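Local coordinates for protein C2 toxin component I (Clostridium botulinum, PDB 2J3X) that acts as the enzymatic component of the binary C2 toxin, an ADP-ribosyltransferase that probably modifies actin in the host cell, at residues A[60-65]-A[404-409]; A[361-366]-A[417-422]. The protein carries 2 engineered substitutions. All blocks are in the same frame, centred on the assembly; numbering follows the deposited sequence.

How the interactions relate
Interactions 1 and 2 have centres about 9 Å apart and share one mixed sheet, in which strand 397-411 lies between strand 414-426 and the short edge strand 340-341. Their segments alternate along the chain: 60-65, then 361-366, 404-409 and 417-422. The antiparallel neighbours 397-411 and 414-426 couple them through two probable hydrogen bonds, T404 O with V420 N and I406 N with Q418 O, both 2.8 Å long. Interaction 2 lies within the sheet of the C-terminal ADP-ribosyltransferase-like half, whereas interaction 1 brings a loop of the N-terminal half onto that sheet. Interaction 1 thus joins the two halves, while interaction 2 belongs to the sheet it docks on.

Interaction 1: residues A[60-65]-A[404-409]; sequences ILFSSL and TPITSI
S63 and S408 mark the closest backbone approach, with CA atoms 5.3 Å apart, where the loop joining helices 47-59 and 65-73 lies against strand 397-411 without a strand pairing. The arrangement is consistent with a docking of the N-terminal ADP-ribosyltransferase-like half on the C-terminal one. Two serine hydroxyls carry the polar part, one from each side. S408 OG donates to F62 O at 2.6 Å. It stands anti to its backbone N (chi1 -175°). The carbonyl is met off its axis, at a C=O...donor angle of 142°. Also from strand to loop, I409 N donates to S63 OG at 2.9 Å and nearly straight (168°). The same S63 hydroxyl gives its proton to D59 O, at the end of the preceding helix, so it links helix end and strand. Apolar contact flanks these bonds. I406 CD1 reaches F62 CB at 3.4 Å, the two side chains crossing at about a right angle, and the methyl lies obliquely to the ring, which also meets F144 edge-to-face. I60 CG2 and I409 CD1 approach more distantly, at 4.4 Å. S64 is the N-cap of helix 65-73, its OG bonded to A67 N. Its own backbone is bridged to the strand by one water, which accepts from S64 N at 2.8 Å and donates to I409 O at 2.7 Å.

Interaction 2: residues A[361-366]-A[417-422]; sequences RRFIFR and TQVVID. Engineered in segment 361-366: R361 (natural residue Ser).
F363 to R366 pair residue for residue with V419 to D422 as parallel neighbours in the sheet, their axes inclined by 27°. The ladder of four backbone bonds begins at R362, whose O receives V419 N, and continues with I364 N to V419 O, I421 N to I364 O and R366 N to I421 O. The I421 N to I364 O bond is the shortest of these, at 2.7 Å.

Packing is tight along the middle of the ladder. The face bearing F363, V419, F365 and I421 is purely apolar and lined with rings. I421 fits between them: its CD1 stands at the edge of F363, 4.0 Å from F363 CB, and also over one face of F365, offset toward the rim, while I421 CG2 touches F365 CE1 at 3.7 Å. V419 CG2 meets F363 CD2 at the same spacing, the two side chains lying side by side. On the other face, I364 CD1 meets V420 CG2 at 3.9 Å and rests 3.5 Å from Q418 OE1, which R300 holds by a hydrogen bond.

Ordered waters take part at both ends instead. At the partly exposed R362, one links R362 NE to T417 O. At the buried far end R366, with CG anti to its backbone N (chi1 177°) and its chain extended, runs alongside D422. R366 NH1 forms a salt bridge to the syn side of D422 OD1 at 2.8 Å, 30° out of the carboxylate plane. One water joins R366 NH1 to D422 OD2, the latter bond weak; another joins R366 O to D422 OD1. Second partners, D220 on R366 NE and R402 on D422 OD2, probably help balance these charges.

Around this pair, strand 295-301 borders 363-369 and strand 397-411 borders 414-426, while helix 326-336 packs L329 and F332 against V419.

Interaction 1: residues A[60-65]-A[404-409]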
ATOM      1  N   ILE A  60     -11.599   1.442  -1.740  1.00 10.44           N
ATOM      2  CA  ILE A  60     -12.077   2.384  -0.714  1.00  9.81           C
ATOM      3  C   ILE A  60     -11.020   3.036   0.133  1.00 10.40           C
ATOM      4  O   ILE A  60     -11.271   4.127   0.645  1.00 11.47           O
ATOM      5  CB  ILE A  60     -13.197   1.774   0.156  1.00  9.87           C
ATOM      6  CG1 ILE A  60     -12.627   0.580   0.946  1.00 11.09           C
ATOM      7  CG2 ILE A  60     -14.405   1.323  -0.772  1.00 10.90           C
ATOM      8  CD1 ILE A  60     -13.682  -0.236   1.683  1.00 14.31           C
ATOM      9  N   LEU A  61      -9.814   2.419   0.245  1.00  7.90           N
ATOM     10  CA  LEU A  61      -8.711   3.071   0.990  1.00  8.43           C
ATOM     11  C   LEU A  61      -8.219   4.328   0.234  1.00  8.30           C
ATOM     12  O   LEU A  61      -7.525   5.192   0.787  1.00  9.22           O
ATOM     13  CB  LEU A  61      -7.524   2.098   1.116  1.00  8.12           C
ATOM     14  CG  LEU A  61      -7.858   0.728   1.737  1.00  8.86           C
ATOM     15  CD1 LEU A  61      -6.472  -0.072   1.718  1.00 10.39           C
ATOM     16  CD2 LEU A  61      -8.330   0.939   3.123  1.00 10.35           C
ATOM     17  N   PHE A  62      -8.515   4.364  -1.091  1.00  9.58           N
ATOM     18  CA  PHE A  62      -8.008   5.401  -2.013  1.00  9.92           C
ATOM     19  C   PHE A  62      -9.180   6.127  -2.694  1.00 10.69           C
ATOM     20  O   PHE A  62      -9.105   6.491  -3.868  1.00  9.83           O
ATOM     21  CB  PHE A  62      -7.055   4.775  -3.050  1.00 10.70           C
ATOM     22  CG  PHE A  62      -5.885   4.060  -2.387  1.00  8.94           C
ATOM     23  CD1 PHE A  62      -4.890   4.782  -1.691  1.00 12.18           C
ATOM     24  CD2 PHE A  62      -5.891   2.649  -2.333  1.00 11.69           C
ATOM     25  CE1 PHE A  62      -3.824   4.043  -1.000  1.00 10.21           C
ATOM     26  CE2 PHE A  62      -4.875   1.953  -1.634  1.00 11.44           C
ATOM     27  CZ  PHE A  62      -3.868   2.650  -1.001  1.00 10.91           C
ATOM     28  N   SER A  63     -10.274   6.269  -1.929  1.00  9.95           N
ATOM     29  CA  SER A  63     -11.418   7.073  -2.318  1.00  9.85           C
ATOM     30  C   SER A  63     -11.659   8.089  -1.212  1.00 10.00           C
ATOM     31  O   SER A  63     -11.331   7.844  -0.028  1.00 10.01           O
ATOM     32  CB  SER A  63     -12.642   6.179  -2.485  1.00 10.98           C
ATOM     33  OG  SER A  63     -12.407   5.164  -3.472  1.00 10.40           O
ATOM     34  N   SER A  64     -12.200   9.259  -1.568  1.00 10.95           N
ATOM     35  CA  SER A  64     -12.388  10.327  -0.565  1.00  9.83           C
ATOM     36  C   SER A  64     -13.411   9.924   0.544  1.00  9.55           C
ATOM     37  O   SER A  64     -14.351   9.154   0.283  1.00 10.59           O
ATOM     38  CB  SER A  64     -12.882  11.644  -1.194  1.00 10.74           C
ATOM     39  OG  SER A  64     -14.243  11.502  -1.579  1.00 13.09           O
ATOM     40  N   LEU A  65     -13.277  10.527   1.733  1.00  9.97           N
ATOM     41  CA  LEU A  65     -14.260  10.312   2.821  1.00 12.83           C
ATOM     42  C   LEU A  65     -15.662  10.766   2.351  1.00 13.31           C
ATOM     43  O   LEU A  65     -16.663  10.131   2.694  1.00 11.86           O
ATOM     44  CB  LEU A  65     -13.806  10.997   4.149  1.00 13.95           C
ATOM     45  CG  LEU A  65     -12.363  10.515   4.502  1.00 19.32           C
ATOM     46  CD1 LEU A  65     -11.715  11.330   5.648  1.00 25.68           C
ATOM     47  CD2 LEU A  65     -12.326   9.074   4.862  1.00 21.51           C
ATOM     48  N   THR A 404       0.425  -0.385  -8.197  1.00 11.40           N
ATOM     49  CA  THR A 404      -0.765  -1.213  -8.091  1.00  9.03           C
ATOM     50  C   THR A 404      -2.003  -0.540  -8.709  1.00  9.32           C
ATOM     51  O   THR A 404      -2.393   0.526  -8.249  1.00 10.54           O
ATOM     52  CB  THR A 404      -1.072  -1.443  -6.590  1.00  9.07           C
ATOM     53  OG1 THR A 404       0.066  -2.140  -6.004  1.00 12.11           O
ATOM     54  CG2 THR A 404      -2.274  -2.353  -6.489  1.00 11.52           C
ATOM     55  N   PRO A 405      -2.635  -1.168  -9.705  1.00 10.78           N
ATOM     56  CA  PRO A 405      -3.874  -0.513 -10.270  1.00 10.90           C
ATOM     57  C   PRO A 405      -5.055  -0.648  -9.303  1.00 11.41           C
ATOM     58  O   PRO A 405      -5.188  -1.689  -8.623  1.00 11.48           O
ATOM     59  CB  PRO A 405      -4.202  -1.374 -11.519  1.00 12.07           C
ATOM     60  CG  PRO A 405      -3.068  -2.315 -11.673  1.00 16.15           C
ATOM     61  CD  PRO A 405      -2.341  -2.448 -10.344  1.00 11.19           C
ATOM     62  N   ILE A 406      -5.935   0.352  -9.284  1.00 11.04           N
ATOM     63  CA  ILE A 406      -7.129   0.292  -8.471  1.00 10.50           C
ATOM     64  C   ILE A 406      -8.246   0.956  -9.225  1.00 12.04           C
ATOM     65  O   ILE A 406      -8.007   1.597 -10.265  1.00 11.26           O
ATOM     66  CB  ILE A 406      -6.943   1.049  -7.134  1.00 11.55           C
ATOM     67  CG1 ILE A 406      -6.688   2.567  -7.375  1.00 10.97           C
ATOM     68  CG2 ILE A 406      -5.792   0.430  -6.289  1.00 11.12           C
ATOM     69  CD1 ILE A 406      -6.941   3.432  -6.126  1.00 12.12           C
ATOM     70  N   THR A 407      -9.449   0.856  -8.686  1.00 11.68           N
ATOM     71  CA  THR A 407     -10.538   1.626  -9.243  1.00 12.83           C
ATOM     72  C   THR A 407     -11.038   2.526  -8.143  1.00 13.61           C
ATOM     73  O   THR A 407     -11.744   2.019  -7.247  1.00 14.53           O
ATOM     74  CB  THR A 407     -11.692   0.675  -9.661  1.00 14.14           C
ATOM     75  OG1 THR A 407     -11.220  -0.318 -10.586  1.00 13.05           O
ATOM     76  CG2 THR A 407     -12.853   1.449 -10.260  1.00 14.42           C
ATOM     77  N   SER A 408     -10.754   3.842  -8.213  1.00 11.43           N
ATOM     78  CA  SER A 408     -11.168   4.769  -7.137  1.00 11.83           C
ATOM     79  C   SER A 408     -12.631   5.187  -7.342  1.00 12.77           C
ATOM     80  O   SER A 408     -13.087   5.344  -8.494  1.00 14.25           O
ATOM     81  CB  SER A 408     -10.307   6.009  -7.120  1.00 11.64           C
ATOM     82  OG  SER A 408     -10.585   6.891  -6.014  1.00 10.94           O
ATOM     83  N   ILE A 409     -13.358   5.348  -6.239  1.00 11.60           N
ATOM     84  CA  ILE A 409     -14.754   5.752  -6.337  1.00 14.49           C
ATOM     85  C   ILE A 409     -14.832   7.227  -6.111  1.00 14.04           C
ATOM     86  O   ILE A 409     -14.441   7.707  -5.029  1.00 14.94           O
ATOM     87  CB  ILE A 409     -15.624   4.976  -5.322  1.00 14.72           C
ATOM     88  CG1 ILE A 409     -15.726   3.508  -5.754  1.00 20.00           C
ATOM     89  CG2 ILE A 409     -17.008   5.589  -5.294  1.00 13.84           C
ATOM     90  CD1 ILE A 409     -14.948   2.607  -4.939  1.00 21.68           C
TER
HETATM   91  O   HOH W   1     -12.647   9.647  -4.328  1.00 11.32           O

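Interaction 2: residues A[361-366]-A[417-422]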
ATOM      1  N   ARG A 361      -7.117  13.000  -9.530  1.00 11.82           N
ATOM      2  CA  ARG A 361      -5.743  12.804 -10.005  1.00 12.80           C
ATOM      3  C   ARG A 361      -5.420  11.314  -9.904  1.00 12.52           C
ATOM      4  O   ARG A 361      -5.587  10.723  -8.822  1.00 13.67           O
ATOM      5  CB  ARG A 361      -4.784  13.608  -9.144  1.00 12.09           C
ATOM      6  CG  ARG A 361      -5.061  15.132  -9.279  1.00 13.24           C
ATOM      7  CD  ARG A 361      -3.946  15.824  -8.600  1.00 18.87           C
ATOM      8  NE  ARG A 361      -4.086  17.275  -8.620  1.00 17.50           N
ATOM      9  CZ  ARG A 361      -3.208  18.092  -8.043  1.00 26.29           C
ATOM     10  NH1 ARG A 361      -2.152  17.582  -7.421  1.00 22.38           N
ATOM     11  NH2 ARG A 361      -3.401  19.410  -8.077  1.00 25.27           N
ATOM     12  N   ARG A 362      -4.979  10.715 -11.017  1.00 10.54           N
ATOM     13  CA  ARG A 362      -4.881   9.226 -11.143  1.00 12.61           C
ATOM     14  C   ARG A 362      -3.590   8.644 -10.565  1.00 11.28           C
ATOM     15  O   ARG A 362      -3.479   7.416 -10.406  1.00 11.78           O
ATOM     16  CB  ARG A 362      -4.959   8.866 -12.655  1.00 11.96           C
ATOM     17  CG  ARG A 362      -6.309   9.235 -13.263  1.00 13.39           C
ATOM     18  CD  ARG A 362      -6.213   9.122 -14.788  1.00 12.27           C
ATOM     19  NE  ARG A 362      -7.534   9.350 -15.409  1.00 15.80           N
ATOM     20  CZ  ARG A 362      -8.058  10.546 -15.665  1.00 17.63           C
ATOM     21  NH1 ARG A 362      -7.429  11.663 -15.364  1.00 13.45           N
ATOM     22  NH2 ARG A 362      -9.230  10.608 -16.251  1.00 19.29           N
ATOM     23  N   PHE A 363      -2.593   9.490 -10.315  1.00 10.24           N
ATOM     24  CA  PHE A 363      -1.261   8.945  -9.965  1.00 10.50           C
ATOM     25  C   PHE A 363      -1.021   9.200  -8.468  1.00 10.55           C
ATOM     26  O   PHE A 363      -0.722  10.314  -8.057  1.00 11.72           O
ATOM     27  CB  PHE A 363      -0.160   9.539 -10.865  1.00 10.25           C
ATOM     28  CG  PHE A 363      -0.409   9.271 -12.341  1.00  9.92           C
ATOM     29  CD1 PHE A 363      -1.203  10.155 -13.104  1.00  9.88           C
ATOM     30  CD2 PHE A 363       0.105   8.140 -12.945  1.00 10.40           C
ATOM     31  CE1 PHE A 363      -1.471   9.920 -14.465  1.00 11.80           C
ATOM     32  CE2 PHE A 363      -0.145   7.866 -14.341  1.00 12.64           C
ATOM     33  CZ  PHE A 363      -0.947   8.788 -15.115  1.00  9.97           C
ATOM     34  N   ILE A 364      -1.204   8.147  -7.665  1.00 10.21           N
ATOM     35  CA  ILE A 364      -1.217   8.323  -6.212  1.00  9.35           C
ATOM     36  C   ILE A 364       0.139   7.870  -5.681  1.00  9.38           C
ATOM     37  O   ILE A 364       0.375   6.691  -5.599  1.00  9.53           O
ATOM     38  CB  ILE A 364      -2.298   7.440  -5.580  1.00  8.64           C
ATOM     39  CG1 ILE A 364      -3.694   7.660  -6.202  1.00  8.45           C
ATOM     40  CG2 ILE A 364      -2.279   7.606  -4.024  1.00 11.06           C
ATOM     41  CD1 ILE A 364      -4.627   6.397  -6.107  1.00 10.64           C
ATOM     42  N   PHE A 365       1.006   8.803  -5.308  1.00 10.22           N
ATOM     43  CA  PHE A 365       2.278   8.430  -4.695  1.00  9.39           C
ATOM     44  C   PHE A 365       2.028   8.049  -3.260  1.00  9.10           C
ATOM     45  O   PHE A 365       1.467   8.844  -2.501  1.00  9.63           O
ATOM     46  CB  PHE A 365       3.323   9.502  -4.742  1.00 10.49           C
ATOM     47  CG  PHE A 365       4.011   9.581  -6.087  1.00 11.73           C
ATOM     48  CD1 PHE A 365       5.075   8.750  -6.387  1.00 12.06           C
ATOM     49  CD2 PHE A 365       3.533  10.455  -7.053  1.00 17.83           C
ATOM     50  CE1 PHE A 365       5.732   8.831  -7.647  1.00 14.27           C
ATOM     51  CE2 PHE A 365       4.184  10.531  -8.318  1.00 18.64           C
ATOM     52  CZ  PHE A 365       5.275   9.701  -8.593  1.00 15.37           C
ATOM     53  N   ARG A 366       2.381   6.797  -2.951  1.00  7.98           N
ATOM     54  CA  ARG A 366       2.263   6.257  -1.580  1.00  7.66           C
ATOM     55  C   ARG A 366       3.726   6.254  -1.100  1.00  8.89           C
ATOM     56  O   ARG A 366       4.490   5.328  -1.351  1.00  8.77           O
ATOM     57  CB  ARG A 366       1.583   4.859  -1.662  1.00  6.76           C
ATOM     58  CG  ARG A 366       1.494   4.199  -0.227  1.00  7.66           C
ATOM     59  CD  ARG A 366       0.587   3.006  -0.242  1.00 10.79           C
ATOM     60  NE  ARG A 366       0.582   2.385   1.093  1.00 10.30           N
ATOM     61  CZ  ARG A 366       1.244   1.263   1.416  1.00 12.31           C
ATOM     62  NH1 ARG A 366       1.937   0.601   0.483  1.00  9.85           N
ATOM     63  NH2 ARG A 366       1.167   0.791   2.698  1.00 10.03           N
ATOM     64  N   THR A 417     -10.041   4.486 -13.015  1.00 13.18           N
ATOM     65  CA  THR A 417      -8.844   3.651 -12.835  1.00 12.92           C
ATOM     66  C   THR A 417      -7.705   4.586 -12.446  1.00 12.29           C
ATOM     67  O   THR A 417      -7.374   5.606 -13.103  1.00 10.74           O
ATOM     68  CB  THR A 417      -8.492   2.844 -14.096  1.00 13.65           C
ATOM     69  OG1 THR A 417      -9.596   1.996 -14.430  1.00 13.38           O
ATOM     70  CG2 THR A 417      -7.292   1.973 -13.853  1.00 13.67           C
ATOM     71  N   GLN A 418      -7.075   4.200 -11.350  1.00 10.30           N
ATOM     72  CA  GLN A 418      -5.948   4.961 -10.819  1.00 10.15           C
ATOM     73  C   GLN A 418      -4.847   4.003 -10.406  1.00 10.00           C
ATOM     74  O   GLN A 418      -5.034   2.795 -10.439  1.00 10.08           O
ATOM     75  CB  GLN A 418      -6.360   5.794  -9.597  1.00 11.04           C
ATOM     76  CG  GLN A 418      -7.660   6.622  -9.867  1.00 11.15           C
ATOM     77  CD  GLN A 418      -7.883   7.736  -8.866  1.00 12.15           C
ATOM     78  OE1 GLN A 418      -7.526   7.624  -7.690  1.00  9.42           O
ATOM     79  NE2 GLN A 418      -8.555   8.804  -9.301  1.00 12.66           N
ATOM     80  N   VAL A 419      -3.686   4.553 -10.058  1.00  8.23           N
ATOM     81  CA  VAL A 419      -2.556   3.654  -9.704  1.00  9.19           C
ATOM     82  C   VAL A 419      -1.969   4.136  -8.404  1.00  9.27           C
ATOM     83  O   VAL A 419      -1.677   5.361  -8.238  1.00  9.81           O
ATOM     84  CB  VAL A 419      -1.468   3.614 -10.827  1.00  8.99           C
ATOM     85  CG1 VAL A 419      -1.964   2.784 -12.095  1.00 10.64           C
ATOM     86  CG2 VAL A 419      -0.929   5.068 -11.173  1.00 10.39           C
ATOM     87  N   VAL A 420      -1.682   3.161  -7.506  1.00  8.89           N
ATOM     88  CA  VAL A 420      -0.988   3.480  -6.257  1.00  7.80           C
ATOM     89  C   VAL A 420       0.492   3.164  -6.431  1.00  8.06           C
ATOM     90  O   VAL A 420       0.850   2.003  -6.675  1.00  9.86           O
ATOM     91  CB  VAL A 420      -1.622   2.602  -5.120  1.00  7.54           C
ATOM     92  CG1 VAL A 420      -0.878   2.814  -3.776  1.00  8.65           C
ATOM     93  CG2 VAL A 420      -3.147   2.975  -5.005  1.00  8.22           C
ATOM     94  N   ILE A 421       1.304   4.210  -6.333  1.00  7.88           N
ATOM     95  CA  ILE A 421       2.705   4.136  -6.696  1.00  8.45           C
ATOM     96  C   ILE A 421       3.511   4.098  -5.381  1.00  8.39           C
ATOM     97  O   ILE A 421       3.745   5.134  -4.730  1.00  8.85           O
ATOM     98  CB  ILE A 421       3.096   5.366  -7.563  1.00  7.72           C
ATOM     99  CG1 ILE A 421       2.228   5.382  -8.859  1.00  8.84           C
ATOM    100  CG2 ILE A 421       4.616   5.282  -7.921  1.00  8.57           C
ATOM    101  CD1 ILE A 421       2.428   6.705  -9.652  1.00  9.11           C
ATOM    102  N   ASP A 422       3.971   2.906  -4.997  1.00  8.67           N
ATOM    103  CA  ASP A 422       4.777   2.770  -3.784  1.00  8.49           C
ATOM    104  C   ASP A 422       6.186   3.242  -4.095  1.00  9.08           C
ATOM    105  O   ASP A 422       6.831   2.755  -5.033  1.00  9.13           O
ATOM    106  CB  ASP A 422       4.872   1.266  -3.388  1.00  9.08           C
ATOM    107  CG  ASP A 422       3.617   0.766  -2.691  1.00 10.12           C
ATOM    108  OD1 ASP A 422       3.022   1.557  -1.932  1.00 12.23           O
ATOM    109  OD2 ASP A 422       3.277  -0.420  -2.833  1.00 11.71           O
TER
HETATM  110  O   HOH W   2      -8.151   6.430 -15.414  1.00 10.81           O
HETATM  111  O   HOH W   3       4.258  -1.499  -0.173  1.00 12.67           O
HETATM  112  O   HOH W   4       5.226   2.774  -0.163  1.00 13.07           O